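Local coordinates for CalG4 (Micromonospora echinospora, PDB 3IA7), which is a bacterial protein of the GT-B fold, built of two Rossmann-like domains in one chain, with no particular role assigned, at residues 3-8 and 102-107; 188-193 and 390-395; 194-199 and 374-379; 207-212 and 386-391; 234-239 and 261-266. All coordinates share one frame; numbering follows the deposited sequence. Where two conformers were deposited one is given.

Contact 1: residues 3-8 and 102-107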
# COMPACT_ATOMS: atom_id res chain seq x y z
N ARG A 3 -8.39 -2.02 25.77
CA ARG A 3 -9.82 -1.68 25.58
C ARG A 3 -10.03 -0.59 24.52
O ARG A 3 -9.17 0.27 24.36
CB ARG A 3 -10.44 -1.23 26.91
CG ARG A 3 -9.93 0.12 27.44
CD ARG A 3 -10.41 0.39 28.89
NE ARG A 3 -9.82 1.61 29.41
CZ ARG A 3 -10.33 2.83 29.22
NH1 ARG A 3 -11.44 2.99 28.52
NH2 ARG A 3 -9.73 3.90 29.72
N GLN A 4 -11.18 -0.64 23.84
CA GLN A 4 -11.55 0.33 22.81
C GLN A 4 -11.45 1.75 23.36
O GLN A 4 -12.06 2.08 24.39
CB GLN A 4 -12.99 0.09 22.29
CG GLN A 4 -13.51 1.20 21.30
CD GLN A 4 -14.96 1.00 20.86
OE1 GLN A 4 -15.40 -0.13 20.60
NE2 GLN A 4 -15.71 2.10 20.78
N ARG A 5 -10.69 2.58 22.66
CA ARG A 5 -10.59 3.99 22.92
C ARG A 5 -11.17 4.80 21.77
O ARG A 5 -11.22 4.37 20.66
CB ARG A 5 -9.16 4.40 23.21
CG ARG A 5 -8.34 3.40 23.96
CD ARG A 5 -8.79 3.20 25.33
NE ARG A 5 -8.82 4.43 26.05
CZ ARG A 5 -7.89 4.83 26.90
NH1 ARG A 5 -8.00 5.99 27.49
NH2 ARG A 5 -6.88 4.07 27.13
N HIS A 6 -11.64 5.99 22.08
CA HIS A 6 -12.13 6.88 21.06
C HIS A 6 -10.98 7.84 20.72
O HIS A 6 -10.53 8.65 21.56
CB HIS A 6 -13.37 7.66 21.53
CG HIS A 6 -13.96 8.53 20.46
ND1 HIS A 6 -14.92 9.48 20.72
CD2 HIS A 6 -13.70 8.60 19.13
CE1 HIS A 6 -15.26 10.08 19.58
NE2 HIS A 6 -14.54 9.57 18.61
N ILE A 7 -10.48 7.71 19.50
CA ILE A 7 -9.30 8.46 19.13
C ILE A 7 -9.66 9.44 18.03
O ILE A 7 -10.16 9.02 16.97
CB ILE A 7 -8.17 7.49 18.68
CG1 ILE A 7 -7.79 6.53 19.85
CG2 ILE A 7 -6.97 8.36 18.23
CD1 ILE A 7 -6.65 5.54 19.52
N LEU A 8 -9.42 10.73 18.24
CA LEU A 8 -9.71 11.72 17.18
C LEU A 8 -8.44 12.15 16.45
O LEU A 8 -7.42 12.47 17.11
CB LEU A 8 -10.43 12.93 17.75
CG LEU A 8 -10.48 14.10 16.76
CD1 LEU A 8 -11.66 13.88 15.85
CD2 LEU A 8 -10.64 15.39 17.51
N PRO A 102 -16.23 14.39 24.39
CA PRO A 102 -14.88 14.42 23.81
C PRO A 102 -14.26 13.04 23.68
O PRO A 102 -14.61 12.12 24.48
CB PRO A 102 -14.08 15.22 24.85
CG PRO A 102 -14.80 15.01 26.13
CD PRO A 102 -16.26 15.03 25.72
N PRO A 103 -13.30 12.89 22.73
CA PRO A 103 -12.61 11.62 22.56
C PRO A 103 -11.63 11.40 23.73
O PRO A 103 -11.38 12.31 24.49
CB PRO A 103 -11.83 11.84 21.25
CG PRO A 103 -11.46 13.32 21.25
CD PRO A 103 -12.78 13.95 21.82
N ASP A 104 -11.03 10.22 23.80
CA ASP A 104 -10.01 9.88 24.82
C ASP A 104 -8.61 10.42 24.48
O ASP A 104 -7.76 10.59 25.35
CB ASP A 104 -9.90 8.37 24.88
CG ASP A 104 -11.19 7.72 25.31
OD1 ASP A 104 -11.91 8.33 26.12
OD2 ASP A 104 -11.49 6.62 24.81
N LEU A 105 -8.37 10.65 23.19
CA LEU A 105 -7.02 11.04 22.73
C LEU A 105 -7.14 11.91 21.46
O LEU A 105 -7.97 11.59 20.62
CB LEU A 105 -6.21 9.78 22.40
CG LEU A 105 -4.83 10.07 21.81
CD1 LEU A 105 -3.87 10.68 22.89
CD2 LEU A 105 -4.27 8.76 21.16
N VAL A 106 -6.34 12.98 21.33
CA VAL A 106 -6.30 13.84 20.14
C VAL A 106 -5.00 13.54 19.39
O VAL A 106 -3.90 13.60 19.98
CB VAL A 106 -6.36 15.36 20.55
CG1 VAL A 106 -6.18 16.32 19.34
CG2 VAL A 106 -7.70 15.65 21.30
N VAL A 107 -5.10 13.13 18.16
CA VAL A 107 -3.88 12.88 17.39
C VAL A 107 -3.94 13.97 16.32
O VAL A 107 -4.92 14.03 15.57
CB VAL A 107 -3.90 11.48 16.76
CG1 VAL A 107 -2.64 11.27 15.88
CG2 VAL A 107 -3.96 10.39 17.86
O HOH W 1 -10.43 7.28 28.67
O HOH W 2 -15.80 9.61 23.28
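Asp104 reaches across to the backbone at the start of strand 6-8. His6 N donates to Asp104 OD2 at 2.8 Å in a nearly straight bond (172°), though it meets the oxygen from above the carboxylate plane. Asp104 N in turn bonds to His6 O at 2.8 Å, so one short, acceptor-bearing residue holds both the N-H and the C=O of His6. Charge adds less: Arg5 NE lies 3.7 Å from Asp104 OD2, a long salt bridge at the guanidinium edge, with the two planes 58° apart. This buried NE has no hydrogen-bond partner in the model, whereas Arg5 NH1 bonds to the carbonyl of Ala401, near the C terminus. His6 NE2 hydrogen-bonds Thr36 OG1. Further along, regular parallel pairing takes over, with Leu8 N to Leu105 O at 2.9 Å and Val107 N to Leu8 O at 2.6 Å. These are adjacent inner strands of the seven-stranded parallel sheet in the N-terminal Rossmann-like domain of the GT-B fold. Among the carbon contacts, Pro103 CB sits 4.0 Å from the centroid of the His6 ring, a CH-pi contact over its face. The compact proline ring also packs on the strand, Pro103 CG 3.7 Å from Leu8 CB. On the other face of the sheet, Ile7 CG2 meets Val107 CG2 at 3.6 Å; these beta-branched residues suit extended backbone, and Leu105, beside Ile7, continues the apolar surface to Val393 and Leu397 of helix 385-400.

Contact 2: residues 188-193 and 390-395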
# COMPACT_ATOMS: atom_id res chain seq x y z
N LEU A 188 4.10 12.84 22.88
CA LEU A 188 4.53 11.84 21.87
C LEU A 188 4.43 12.43 20.46
O LEU A 188 3.44 13.10 20.11
CB LEU A 188 3.68 10.52 21.94
CG LEU A 188 3.98 9.45 20.85
CD1 LEU A 188 5.42 8.86 21.05
CD2 LEU A 188 2.88 8.36 20.79
N THR A 189 5.48 12.22 19.67
CA THR A 189 5.49 12.65 18.29
C THR A 189 5.88 11.45 17.42
O THR A 189 6.94 10.85 17.65
CB THR A 189 6.50 13.82 18.06
OG1 THR A 189 6.13 14.96 18.90
CG2 THR A 189 6.43 14.29 16.57
N ILE A 190 5.01 11.11 16.46
CA ILE A 190 5.23 10.06 15.52
C ILE A 190 5.69 10.73 14.24
O ILE A 190 4.99 11.55 13.62
CB ILE A 190 3.93 9.20 15.25
CG1 ILE A 190 3.23 8.75 16.57
CG2 ILE A 190 4.23 8.01 14.22
CD1 ILE A 190 3.94 7.72 17.35
N VAL A 191 6.92 10.39 13.85
CA VAL A 191 7.53 10.99 12.69
C VAL A 191 7.63 9.93 11.61
O VAL A 191 8.25 8.86 11.84
CB VAL A 191 8.97 11.47 13.07
CG1 VAL A 191 9.62 12.08 11.85
CG2 VAL A 191 8.94 12.49 14.21
N PHE A 192 7.06 10.19 10.43
CA PHE A 192 6.98 9.15 9.37
C PHE A 192 8.22 9.11 8.50
O PHE A 192 8.15 9.12 7.25
CB PHE A 192 5.69 9.38 8.56
CG PHE A 192 4.43 9.19 9.40
CD1 PHE A 192 4.15 7.96 10.00
CD2 PHE A 192 3.54 10.25 9.56
CE1 PHE A 192 2.99 7.78 10.79
CE2 PHE A 192 2.36 10.07 10.35
CZ PHE A 192 2.12 8.85 10.98
N LEU A 193 9.38 9.14 9.17
CA LEU A 193 10.69 9.15 8.50
C LEU A 193 11.57 8.16 9.22
O LEU A 193 11.33 7.90 10.40
CB LEU A 193 11.43 10.50 8.64
CG LEU A 193 10.66 11.78 8.24
CD1 LEU A 193 11.57 12.95 8.46
CD2 LEU A 193 10.26 11.82 6.82
N ALA A 390 1.23 2.37 16.06
CA ALA A 390 0.06 1.97 16.89
C ALA A 390 0.51 1.48 18.28
O ALA A 390 -0.13 1.79 19.28
CB ALA A 390 -0.76 0.92 16.19
N ASP A 391 1.62 0.73 18.33
CA ASP A 391 2.20 0.29 19.60
C ASP A 391 2.56 1.50 20.48
O ASP A 391 2.26 1.51 21.70
CB ASP A 391 3.45 -0.60 19.39
CG ASP A 391 3.14 -2.00 18.87
OD1 ASP A 391 1.95 -2.40 18.74
OD2 ASP A 391 4.12 -2.73 18.64
N GLU A 392 3.15 2.52 19.87
CA GLU A 392 3.64 3.70 20.60
C GLU A 392 2.42 4.46 21.10
O GLU A 392 2.39 4.92 22.22
CB GLU A 392 4.42 4.65 19.69
CG GLU A 392 5.70 4.09 19.09
CD GLU A 392 6.90 4.10 20.01
OE1 GLU A 392 6.89 4.76 21.08
OE2 GLU A 392 7.90 3.46 19.64
N VAL A 393 1.41 4.58 20.25
CA VAL A 393 0.21 5.30 20.68
C VAL A 393 -0.47 4.54 21.82
O VAL A 393 -0.88 5.16 22.84
CB VAL A 393 -0.78 5.49 19.54
CG1 VAL A 393 -2.12 6.02 20.09
CG2 VAL A 393 -0.19 6.43 18.40
N GLU A 394 -0.64 3.22 21.67
CA GLU A 394 -1.28 2.45 22.75
C GLU A 394 -0.50 2.47 24.07
O GLU A 394 -1.10 2.58 25.15
CB GLU A 394 -1.59 1.00 22.33
CG GLU A 394 -2.65 0.92 21.21
CD GLU A 394 -3.05 -0.50 20.96
OE1 GLU A 394 -2.14 -1.35 20.86
OE2 GLU A 394 -4.28 -0.75 20.87
N ALA A 395 0.83 2.39 23.99
CA ALA A 395 1.71 2.49 25.16
C ALA A 395 1.62 3.87 25.85
O ALA A 395 1.62 3.95 27.07
CB ALA A 395 3.19 2.18 24.79
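Ile190 and Leu188 both point their side chains from segment 188-193 at helix 390-395, and each touches it with a single methyl. Ile190 slants across Glu392, its CD1 ending 3.9 Å from Glu392 CB. The bend at chi2 (-71°) turns this methyl off the straight line of the chain. Leu188, with CG anti to the backbone N (chi1 175°), comes in beside it, and its CD2 lies 3.8 Å from the carbonyl oxygen Glu392 O. The same Leu188 CD2 is 4.3 Å from Val393 CG2, and Ile190 CD1 is more loosely placed, at 4.5 Å from that valine methyl. The meeting is apolar and buried, which branched aliphatic tips suit; no hydrogen bond crosses. Glu392 suits the margin: its CB lies against the apolar methyls, while the carboxylate bends off to a salt bridge between OE2 and Arg388 NE, one turn earlier on the helix. Here the last long helix, 385-400, lies on the face of the N-terminal sheet over strand 189-191, as in the GT-B fold, where the C-terminal helix crosses back to complete the N-terminal Rossmann-like domain.

Contact 3: residues 194-199 and 374-379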
# COMPACT_ATOMS: atom_id res chain seq x y z
N PRO A 194 12.55 7.61 8.52
CA PRO A 194 13.56 6.84 9.26
C PRO A 194 14.44 7.80 10.02
O PRO A 194 14.72 8.92 9.56
CB PRO A 194 14.31 6.08 8.16
CG PRO A 194 14.25 6.98 6.95
CD PRO A 194 12.81 7.63 7.06
N LYS A 195 14.88 7.38 11.20
CA LYS A 195 15.63 8.27 12.05
C LYS A 195 16.88 8.86 11.36
O LYS A 195 17.27 10.03 11.60
CB LYS A 195 16.02 7.54 13.34
CG LYS A 195 16.56 8.49 14.40
CD LYS A 195 16.75 7.73 15.75
CE LYS A 195 17.02 8.71 16.88
NZ LYS A 195 17.25 7.94 18.11
N SER A 196 17.53 8.06 10.51
CA SER A 196 18.77 8.55 9.94
C SER A 196 18.53 9.73 8.99
O SER A 196 19.50 10.39 8.57
CB SER A 196 19.53 7.44 9.20
OG SER A 196 18.71 6.89 8.19
N PHE A 197 17.30 9.87 8.51
CA PHE A 197 16.99 10.94 7.54
C PHE A 197 16.75 12.25 8.32
O PHE A 197 16.80 13.34 7.75
CB PHE A 197 15.74 10.59 6.72
CG PHE A 197 15.56 11.45 5.49
CD1 PHE A 197 16.55 11.47 4.50
CD2 PHE A 197 14.40 12.19 5.30
CE1 PHE A 197 16.40 12.26 3.31
CE2 PHE A 197 14.23 12.98 4.09
CZ PHE A 197 15.25 12.98 3.11
N GLN A 198 16.52 12.15 9.63
CA GLN A 198 16.28 13.33 10.46
C GLN A 198 17.57 14.16 10.80
O GLN A 198 18.53 13.64 11.45
CB GLN A 198 15.62 12.89 11.79
CG GLN A 198 15.53 13.98 12.83
CD GLN A 198 14.44 15.02 12.51
OE1 GLN A 198 13.36 14.66 12.04
NE2 GLN A 198 14.71 16.31 12.81
N PRO A 199 17.57 15.47 10.46
CA PRO A 199 18.70 16.35 10.91
C PRO A 199 18.80 16.36 12.45
O PRO A 199 17.75 16.41 13.12
CB PRO A 199 18.30 17.76 10.39
CG PRO A 199 17.32 17.51 9.24
CD PRO A 199 16.57 16.21 9.65
N ARG A 374 21.58 1.98 -0.03
CA ARG A 374 21.29 0.65 0.53
C ARG A 374 21.22 0.68 2.08
O ARG A 374 20.36 0.02 2.67
CB ARG A 374 22.28 -0.38 0.02
CG ARG A 374 21.93 -0.74 -1.40
CD ARG A 374 22.72 -1.88 -1.90
NE ARG A 374 22.55 -2.00 -3.35
CZ ARG A 374 23.43 -2.62 -4.12
NH1 ARG A 374 24.52 -3.13 -3.58
NH2 ARG A 374 23.22 -2.72 -5.42
N ARG A 375 22.10 1.46 2.71
CA ARG A 375 22.02 1.69 4.17
C ARG A 375 20.73 2.38 4.54
O ARG A 375 20.06 2.02 5.53
CB ARG A 375 23.26 2.46 4.68
CG ARG A 375 24.54 1.59 4.78
CD ARG A 375 24.96 1.36 6.28
NE ARG A 375 26.42 1.34 6.45
CZ ARG A 375 27.07 1.71 7.56
NH1 ARG A 375 26.41 2.13 8.64
NH2 ARG A 375 28.40 1.66 7.59
N MSE A 376 20.33 3.36 3.74
CA MSE A 376 19.03 4.06 3.99
C MSE A 376 17.84 3.10 3.82
O MSE A 376 16.87 3.19 4.57
CB MSE A 376 18.83 5.29 3.05
CG MSE A 376 17.48 6.04 3.30
SE MSE A 376 17.36 6.72 5.16
CE MSE A 376 18.64 8.13 5.24
N GLN A 377 17.90 2.23 2.82
CA GLN A 377 16.87 1.20 2.64
C GLN A 377 16.69 0.33 3.88
O GLN A 377 15.56 0.03 4.30
CB GLN A 377 17.19 0.32 1.42
CG GLN A 377 16.24 -0.89 1.20
CD GLN A 377 16.62 -1.69 -0.07
OE1 GLN A 377 17.77 -1.80 -0.41
NE2 GLN A 377 15.62 -2.27 -0.73
N ARG A 378 17.81 -0.09 4.45
CA ARG A 378 17.78 -0.91 5.68
C ARG A 378 17.18 -0.12 6.85
O ARG A 378 16.36 -0.69 7.58
CB ARG A 378 19.17 -1.54 5.95
CG ARG A 378 19.55 -2.68 4.90
CD ARG A 378 18.37 -3.71 4.66
NE ARG A 378 18.15 -4.08 3.24
CZ ARG A 378 17.35 -5.06 2.79
NH1 ARG A 378 16.68 -5.84 3.64
NH2 ARG A 378 17.24 -5.30 1.49
N ASP A 379 17.56 1.16 6.99
CA ASP A 379 16.99 2.05 8.02
C ASP A 379 15.47 2.09 7.90
O ASP A 379 14.77 1.81 8.88
CB ASP A 379 17.58 3.46 7.93
CG ASP A 379 19.04 3.49 8.31
OD1 ASP A 379 19.59 2.48 8.80
OD2 ASP A 379 19.66 4.54 8.12
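Met376, present as selenomethionine, lays its SE against the ring of Pro194, 3.6 Å from Pro194 CG, the two side chains crossing at about a right angle. The side chain leaves the helix with CG anti to the backbone N (chi1 -180°) and then curls at chi2 and chi3, which carries its end over to the loop. The terminal methyl, Met376 CE, comes to the edge of the Phe197 ring, 4.0 Å from Phe197 CD1, and nearer still to Ser196 OG, at 3.2 Å. A long, flexible side chain is well suited to end among a rigid proline, a serine hydroxyl and the edge of an aromatic ring. Pro194 also opens the 3-10 turn 195-197, where Phe197 N bonds to Pro194 O at 2.9 Å; this turn points Ser196 at the helix. At the more open margin, Ser196 OG donates to Asp379 OD2 at 2.5 Å. Because Asp379 was modelled in two conformers and the distance is short, the details of this bond are doubtful. The loop follows strand 189-191 of the N-terminal sheet, whereas helix 367-381 belongs to the C-terminal half, so the contact bridges the domains. Helix 307-315 adds Leu311 against Pro194, Val310 against Phe197 and Phe314 against Met376, while helix 331-339 brings Val337 to the Phe197 side chain, and Arg336 NE bonds to Phe197 O.

Contact 4: residues 207-212 and 386-391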
# COMPACT_ATOMS: atom_id res chain seq x y z
N ARG A 207 10.43 10.83 23.48
CA ARG A 207 9.13 11.38 23.01
C ARG A 207 8.97 11.41 21.49
O ARG A 207 7.90 11.72 20.97
CB ARG A 207 8.90 12.77 23.56
CG ARG A 207 8.78 12.86 25.12
CD ARG A 207 8.72 14.33 25.46
NE ARG A 207 10.00 15.00 25.17
CZ ARG A 207 10.25 16.27 25.46
NH1 ARG A 207 9.31 17.00 26.02
NH2 ARG A 207 11.43 16.82 25.17
N PHE A 208 10.03 11.13 20.74
CA PHE A 208 9.94 11.11 19.27
C PHE A 208 10.10 9.67 18.79
O PHE A 208 11.13 9.04 19.07
CB PHE A 208 11.01 12.01 18.64
CG PHE A 208 10.84 13.47 18.98
CD1 PHE A 208 10.16 14.33 18.11
CD2 PHE A 208 11.29 13.97 20.20
CE1 PHE A 208 9.99 15.70 18.42
CE2 PHE A 208 11.09 15.32 20.56
CZ PHE A 208 10.46 16.20 19.64
N ALA A 209 9.09 9.14 18.11
CA ALA A 209 9.24 7.83 17.47
C ALA A 209 9.42 7.96 15.93
O ALA A 209 8.52 8.44 15.21
CB ALA A 209 8.04 6.92 17.80
N PHE A 210 10.58 7.55 15.43
CA PHE A 210 10.84 7.64 13.94
C PHE A 210 10.39 6.33 13.28
O PHE A 210 11.14 5.32 13.24
CB PHE A 210 12.32 7.98 13.66
CG PHE A 210 12.72 9.34 14.21
CD1 PHE A 210 12.57 10.49 13.40
CD2 PHE A 210 13.12 9.47 15.54
CE1 PHE A 210 12.89 11.78 13.92
CE2 PHE A 210 13.45 10.76 16.10
CZ PHE A 210 13.31 11.91 15.28
N VAL A 211 9.13 6.30 12.86
CA VAL A 211 8.51 5.03 12.39
C VAL A 211 8.67 4.75 10.90
O VAL A 211 8.33 3.68 10.39
CB VAL A 211 7.01 4.89 12.87
CG1 VAL A 211 6.91 4.99 14.44
CG2 VAL A 211 6.12 5.92 12.09
N GLY A 212 9.20 5.72 10.18
CA GLY A 212 9.37 5.58 8.73
C GLY A 212 8.08 5.77 7.88
O GLY A 212 6.98 5.98 8.46
N PRO A 386 3.43 1.40 10.51
CA PRO A 386 2.19 1.62 11.26
C PRO A 386 2.02 0.71 12.47
O PRO A 386 1.39 1.13 13.44
CB PRO A 386 1.10 1.26 10.25
CG PRO A 386 1.73 1.51 8.94
CD PRO A 386 3.17 1.13 9.08
N ALA A 387 2.53 -0.53 12.43
CA ALA A 387 2.36 -1.40 13.61
C ALA A 387 3.08 -0.83 14.84
O ALA A 387 2.57 -0.90 15.96
CB ALA A 387 2.76 -2.86 13.32
N ARG A 388 4.27 -0.30 14.59
CA ARG A 388 5.04 0.33 15.63
C ARG A 388 4.39 1.62 16.06
O ARG A 388 4.35 1.93 17.26
CB ARG A 388 6.42 0.71 15.13
CG ARG A 388 7.24 1.37 16.26
CD ARG A 388 8.58 1.87 15.76
NE ARG A 388 9.26 2.65 16.81
CZ ARG A 388 10.33 3.41 16.61
NH1 ARG A 388 10.86 3.50 15.39
NH2 ARG A 388 10.82 4.09 17.63
N ALA A 389 3.90 2.38 15.10
CA ALA A 389 3.23 3.65 15.42
C ALA A 389 2.01 3.42 16.35
O ALA A 389 1.84 4.15 17.35
CB ALA A 389 2.84 4.34 14.13
N ALA A 390 1.23 2.37 16.06
CA ALA A 390 0.06 1.97 16.89
C ALA A 390 0.51 1.48 18.28
O ALA A 390 -0.13 1.79 19.28
CB ALA A 390 -0.76 0.92 16.19
N ASP A 391 1.62 0.73 18.33
CA ASP A 391 2.20 0.29 19.60
C ASP A 391 2.56 1.50 20.48
O ASP A 391 2.26 1.51 21.70
CB ASP A 391 3.45 -0.60 19.39
CG ASP A 391 3.14 -2.00 18.87
OD1 ASP A 391 1.95 -2.40 18.74
OD2 ASP A 391 4.12 -2.73 18.64
O HOH W 3 12.85 6.03 16.75
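The backbone of 207-212 comes nearest to helix 386-391 at Val211, just past strand 208-210, where Val211 CA and Ala389 CA are 6.2 Å apart. This is an outermost strand, within the chain, of the N-terminal parallel sheet of the GT-B fold, and the helix is the C-terminal one that packs on that sheet. The small Ala389 allows the approach: Val211 CG1 rests 4.1 Å from Ala389 CB, and Ala389 also lies on Ile190 and on Leu24 of helix 15-30. On the neighbouring helix surface, Ala387 packs on Ala387 of the second subunit. Arg388 does most of the reaching. Its CG is anti to the backbone N (chi1 -179°) and the chain stays extended as far as NE, so that it reaches across the end of the strand. The Val211 side chain slants against this shaft, CG1 3.8 Å from Arg388 CD and also over one face of the guanidinium. Ala209 CB lies over that face too, 4.0 Å from Arg388 NH2; a methyl there is small enough to let the flat group lie close. Arginine suits this place because its aliphatic part can pack on the valine while its end meets polar groups beyond the strand. Arg388 NH1 bonds to the carbonyl of Ser383. Phe210 O also lies near Arg388 NH1, but the angle is too poor for a hydrogen bond. A water in the guanidinium plane joins strand to helix instead, accepting from Phe210 N at 3.0 Å and from Arg388 NH2 at 2.9 Å.

Contact 5: residues 234-239 and 261-266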
# COMPACT_ATOMS: atom_id res chain seq x y z
N LEU A 234 14.60 3.31 -15.65
CA LEU A 234 14.45 4.59 -15.00
C LEU A 234 12.99 4.87 -14.73
O LEU A 234 12.14 4.76 -15.65
CB LEU A 234 15.04 5.70 -15.88
CG LEU A 234 14.86 7.16 -15.40
CD1 LEU A 234 15.61 7.49 -14.07
CD2 LEU A 234 15.25 8.14 -16.48
N LEU A 235 12.67 5.26 -13.49
CA LEU A 235 11.34 5.82 -13.20
C LEU A 235 11.44 7.34 -13.17
O LEU A 235 12.30 7.90 -12.48
CB LEU A 235 10.77 5.29 -11.87
CG LEU A 235 9.39 5.88 -11.37
CD1 LEU A 235 8.34 5.64 -12.37
CD2 LEU A 235 8.98 5.24 -10.06
N VAL A 236 10.56 7.98 -13.89
CA VAL A 236 10.46 9.42 -13.90
C VAL A 236 9.07 9.84 -13.36
O VAL A 236 8.02 9.39 -13.86
CB VAL A 236 10.58 10.02 -15.32
CG1 VAL A 236 10.46 11.57 -15.23
CG2 VAL A 236 11.90 9.59 -15.97
N SER A 237 9.06 10.69 -12.34
CA SER A 237 7.75 11.13 -11.81
C SER A 237 7.86 12.53 -11.25
O SER A 237 8.82 12.82 -10.56
CB SER A 237 7.34 10.17 -10.69
OG SER A 237 6.07 10.54 -10.19
N LEU A 238 6.87 13.39 -11.48
CA LEU A 238 6.88 14.73 -10.87
C LEU A 238 5.72 14.92 -9.91
O LEU A 238 5.39 16.04 -9.52
CB LEU A 238 6.79 15.82 -11.95
CG LEU A 238 7.95 15.95 -12.97
CD1 LEU A 238 7.71 17.21 -13.85
CD2 LEU A 238 9.29 16.03 -12.26
N GLY A 239 5.08 13.81 -9.55
CA GLY A 239 3.87 13.80 -8.74
C GLY A 239 2.61 14.09 -9.56
O GLY A 239 2.62 14.11 -10.81
N TRP A 261 18.27 1.94 -22.14
CA TRP A 261 17.37 2.17 -21.01
C TRP A 261 15.93 1.91 -21.36
O TRP A 261 15.54 2.05 -22.51
CB TRP A 261 17.48 3.60 -20.49
CG TRP A 261 18.75 3.88 -19.72
CD1 TRP A 261 19.97 4.22 -20.25
CD2 TRP A 261 18.91 3.90 -18.30
NE1 TRP A 261 20.87 4.43 -19.24
CE2 TRP A 261 20.25 4.25 -18.03
CE3 TRP A 261 18.03 3.67 -17.22
CZ2 TRP A 261 20.74 4.38 -16.74
CZ3 TRP A 261 18.53 3.76 -15.92
CH2 TRP A 261 19.86 4.14 -15.69
N HIS A 262 15.16 1.53 -20.36
CA HIS A 262 13.70 1.52 -20.47
C HIS A 262 13.16 2.51 -19.47
O HIS A 262 13.43 2.40 -18.24
CB HIS A 262 13.10 0.15 -20.22
CG HIS A 262 11.60 0.13 -20.42
ND1 HIS A 262 11.02 -0.04 -21.67
CD2 HIS A 262 10.58 0.30 -19.55
CE1 HIS A 262 9.70 -0.01 -21.55
NE2 HIS A 262 9.41 0.21 -20.28
N VAL A 263 12.38 3.48 -19.97
CA VAL A 263 11.95 4.62 -19.12
C VAL A 263 10.44 4.52 -18.87
O VAL A 263 9.63 4.39 -19.82
CB VAL A 263 12.32 6.00 -19.79
CG1 VAL A 263 11.80 7.20 -18.91
CG2 VAL A 263 13.87 6.07 -20.02
N VAL A 264 10.06 4.58 -17.59
CA VAL A 264 8.64 4.66 -17.23
C VAL A 264 8.35 6.04 -16.66
O VAL A 264 8.98 6.44 -15.67
CB VAL A 264 8.24 3.58 -16.19
CG1 VAL A 264 6.75 3.72 -15.83
CG2 VAL A 264 8.61 2.18 -16.69
N MSE A 265 7.44 6.76 -17.32
CA MSE A 265 7.13 8.12 -16.89
C MSE A 265 5.72 8.13 -16.33
O MSE A 265 4.77 7.75 -17.02
CB MSE A 265 7.31 9.14 -18.02
CG MSE A 265 8.59 8.89 -18.86
SE MSE A 265 9.10 10.46 -19.84
CE MSE A 265 7.59 10.36 -21.16
N ALA A 266 5.60 8.53 -15.06
CA ALA A 266 4.29 8.72 -14.40
C ALA A 266 3.97 10.20 -14.43
O ALA A 266 4.68 11.02 -13.79
CB ALA A 266 4.35 8.23 -12.97
O HOH W 4 4.36 13.49 -12.66
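Val236 and Val263 meet at the apolar centre, Val236 CG2 lying 3.8 Å from Val263 CG1 as the two side chains cross at a slant. They belong to adjacent parallel strands of a beta-alpha-beta unit in the C-terminal Rossmann-like domain, whose connecting helix 246-256 sets Phe256 against Val263 and Leu234. On the same face, Met265, a selenomethionine, packs its CG against Val236 CB. Leu235 and Val264 point to the other face, where Leu235 CD1 comes 4.3 Å from Val264 CG1 and Phe291 of helix 291-295 covers Leu235. Valine and leucine suit a core strand with a helix on each face. At the N-terminal end of the pair Trp261 CE3 lies 3.9 Å from Leu234 CB, with Leu234 N at the ring edge; Trp261 NE1 bonds to Glu361. The backbone pairing is regular as far as Val236, with Val264 N to Leu234 O at 2.8 Å (173°) and Val236 N to Val264 O at 2.8 Å. Ala266, its small side chain beside Ser237, gives its N to Val236 O. Past the strands Gly239 takes a positive phi (81°), which a residue without CB accommodates easily. There a water accepts from Leu238 N at 2.8 Å and sits 2.7 Å from Ala266 O.

In the fold
From the N terminus, contact 1 closes first, joining 3-8 to 102-107 inside the N-terminal sheet. Strand 189-191 then opens contact 2, the loop 194-199 opens contact 3 and strand 208-210 opens contact 4; all three close only near the C terminus. Contact 5, a short local loop in the C-terminal sheet, opens and closes within the spans of contacts 2, 3 and 4. Contact 3 closes on helix 367-381 and lies within contact 2, but it crosses contact 4, which closes on helix 385-400. Contacts 2 and 4 share that helix, with centres 4 Å apart, and contact 1 touches contact 2 through its apolar side chains. The late helices thereby tie the C-terminal half back to the N-terminal domain.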